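Local coordinates for cellulase (Bacteroides salanitronis, PDB 6WQY), which probably hydrolyses beta-1,4-glucosidic bonds inside cellulose and related plant polysaccharides, through the family 5 TIM-barrel domain present here, at residues V250-P255 and T288-K293. Numbering follows the deposited sequence.
Sequences VHFYDP and TGQFAK
Gln-290 meets both Phe-252 and Asp-254. Its CB lies 4.1 Å from Phe-252 CE1, approaching the ring obliquely; beyond it the chain is bent at chi2 (-58°), and the amide NE2 reaches a water molecule. That water accepts from Gln-290 NE2 at 2.9 Å and donates to Asp-254 OD2, also at 2.9 Å, bridging helix and loop where no direct hydrogen bond spans them; Asp-254 OD2 is bonded to Asn-286 ND2 as well. Phe-291 makes the T-shaped contact: its CE1 stands 3.6 Å above the Phe-252 ring plane, over the ring centre, with centroids 4.8 Å apart and planes at 65°. The anti torsion of Phe-252 (chi1 -178°) carries its ring out toward the helix. Replacing Phe-252 by an alanine removes the ring that Phe-291 meets, and would probably leave its edge without an aromatic partner and open a gap beside Gln-290 CB. Lys-293 NZ donates to Gln-290 OE1 on an in-plane lone pair (2.8 Å) and forms a salt bridge with Asp-229, which also accepts from Gln-290 NE2. The contact thus packs helix 284-299 against the C-terminal end of barrel strand 246-251, with Ile-307 of strand 305-310, Ile-228 of helix 228-234 and Tyr-327 of helix 318-337 around Phe-252.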
loop_
_atom_site.group_PDB
_atom_site.type_symbol
_atom_site.label_atom_id
_atom_site.label_comp_id
_atom_site.label_asym_id
_atom_site.label_seq_id
_atom_site.Cartn_x
_atom_site.Cartn_y
_atom_site.Cartn_z
ATOM N N VAL A 250 -3.061 -5.776 2.276
ATOM C CA VAL A 250 -2.657 -5.846 3.677
ATOM C C VAL A 250 -1.329 -5.115 3.835
ATOM O O VAL A 250 -0.591 -4.911 2.875
ATOM C CB VAL A 250 -2.549 -7.289 4.209
ATOM C CG1 VAL A 250 -3.906 -7.971 4.186
ATOM C CG2 VAL A 250 -1.518 -8.086 3.447
ATOM N N HIS A 251 -1.013 -4.747 5.073
ATOM C CA HIS A 251 0.297 -4.193 5.412
ATOM C C HIS A 251 0.971 -5.129 6.403
ATOM O O HIS A 251 0.298 -5.796 7.197
ATOM C CB HIS A 251 0.187 -2.779 6.007
ATOM C CG HIS A 251 -0.361 -1.768 5.043
ATOM N ND1 HIS A 251 -0.653 -0.468 5.392
ATOM C CD2 HIS A 251 -0.655 -1.870 3.729
ATOM C CE1 HIS A 251 -1.108 0.187 4.333
ATOM N NE2 HIS A 251 -1.124 -0.639 3.305
ATOM N N PHE A 252 2.306 -5.182 6.360
ATOM C CA PHE A 252 3.039 -6.135 7.184
ATOM C C PHE A 252 4.359 -5.533 7.632
ATOM O O PHE A 252 5.295 -5.436 6.832
ATOM C CB PHE A 252 3.300 -7.447 6.440
ATOM C CG PHE A 252 4.010 -8.473 7.275
ATOM C CD1 PHE A 252 3.310 -9.243 8.195
ATOM C CD2 PHE A 252 5.380 -8.665 7.161
ATOM C CE1 PHE A 252 3.958 -10.189 8.963
ATOM C CE2 PHE A 252 6.028 -9.607 7.931
ATOM C CZ PHE A 252 5.317 -10.364 8.830
ATOM N N TYR A 253 4.438 -5.195 8.912
ATOM C CA TYR A 253 5.644 -4.654 9.522
ATOM C C TYR A 253 6.106 -5.502 10.705
ATOM O O TYR A 253 6.999 -5.082 11.461
ATOM C CB TYR A 253 5.409 -3.231 9.997
ATOM C CG TYR A 253 5.215 -2.187 8.919
ATOM C CD1 TYR A 253 6.311 -1.695 8.226
ATOM C CD2 TYR A 253 3.960 -1.660 8.636
ATOM C CE1 TYR A 253 6.170 -0.692 7.289
ATOM C CE2 TYR A 253 3.809 -0.668 7.681
ATOM C CZ TYR A 253 4.918 -0.179 7.016
ATOM O OH TYR A 253 4.853 0.864 6.124
ATOM N N ASP A 254 5.540 -6.688 10.894
ATOM C CA ASP A 254 5.805 -7.421 12.123
ATOM C C ASP A 254 7.283 -7.797 12.218
ATOM O O ASP A 254 7.841 -8.319 11.247
ATOM C CB ASP A 254 5.013 -8.729 12.172
ATOM C CG ASP A 254 3.517 -8.545 12.255
ATOM O OD1 ASP A 254 3.025 -7.401 12.413
ATOM O OD2 ASP A 254 2.814 -9.608 12.193
ATOM N N PRO A 255 7.932 -7.620 13.378
ATOM C CA PRO A 255 7.458 -6.934 14.589
ATOM C C PRO A 255 7.817 -5.452 14.492
ATOM O O PRO A 255 9.006 -5.126 14.306
ATOM C CB PRO A 255 8.228 -7.636 15.708
ATOM C CG PRO A 255 9.517 -8.077 15.061
ATOM C CD PRO A 255 9.288 -8.171 13.570
ATOM N N THR A 288 6.057 -16.578 7.970
ATOM C CA THR A 288 5.411 -17.640 7.203
ATOM C C THR A 288 4.030 -17.964 7.757
ATOM O O THR A 288 3.105 -18.263 6.985
ATOM C CB THR A 288 6.287 -18.892 7.140
ATOM O OG1 THR A 288 6.598 -19.311 8.462
ATOM C CG2 THR A 288 7.574 -18.611 6.387
ATOM N N GLY A 289 3.850 -17.892 9.077
ATOM C CA GLY A 289 2.540 -18.162 9.638
ATOM C C GLY A 289 1.492 -17.160 9.203
ATOM O O GLY A 289 0.353 -17.519 8.885
ATOM N N GLN A 290 1.850 -15.878 9.202
ATOM C CA GLN A 290 0.911 -14.848 8.777
ATOM C C GLN A 290 0.657 -14.928 7.283
ATOM O O GLN A 290 -0.489 -14.787 6.836
ATOM C CB GLN A 290 1.437 -13.473 9.176
ATOM C CG GLN A 290 1.484 -13.252 10.673
ATOM C CD GLN A 290 0.121 -13.430 11.305
ATOM O OE1 GLN A 290 -0.206 -14.507 11.796
ATOM N NE2 GLN A 290 -0.681 -12.374 11.286
ATOM N N PHE A 291 1.708 -15.117 6.485
ATOM C CA PHE A 291 1.489 -15.186 5.044
ATOM C C PHE A 291 0.712 -16.453 4.673
ATOM O O PHE A 291 -0.049 -16.444 3.689
ATOM C CB PHE A 291 2.806 -15.084 4.272
ATOM C CG PHE A 291 3.485 -13.737 4.354
ATOM C CD1 PHE A 291 2.983 -12.695 5.106
ATOM C CD2 PHE A 291 4.657 -13.527 3.650
ATOM C CE1 PHE A 291 3.650 -11.474 5.166
ATOM C CE2 PHE A 291 5.329 -12.321 3.709
ATOM C CZ PHE A 291 4.830 -11.299 4.464
ATOM N N ALA A 292 0.867 -17.538 5.455
ATOM C CA ALA A 292 0.086 -18.750 5.218
ATOM C C ALA A 292 -1.403 -18.488 5.383
ATOM O O ALA A 292 -2.223 -19.104 4.684
ATOM C CB ALA A 292 0.545 -19.863 6.156
ATOM N N LYS A 293 -1.785 -17.595 6.302
ATOM C CA LYS A 293 -3.204 -17.265 6.451
ATOM C C LYS A 293 -3.727 -16.595 5.193
ATOM O O LYS A 293 -4.830 -16.903 4.721
ATOM C CB LYS A 293 -3.411 -16.360 7.668
ATOM C CG LYS A 293 -3.055 -17.003 8.992
ATOM C CD LYS A 293 -3.135 -16.034 10.158
ATOM C CE LYS A 293 -2.754 -16.702 11.459
ATOM N NZ LYS A 293 -2.617 -15.726 12.581
HETATM O O HOH W 1 0.614 -9.951 10.361
#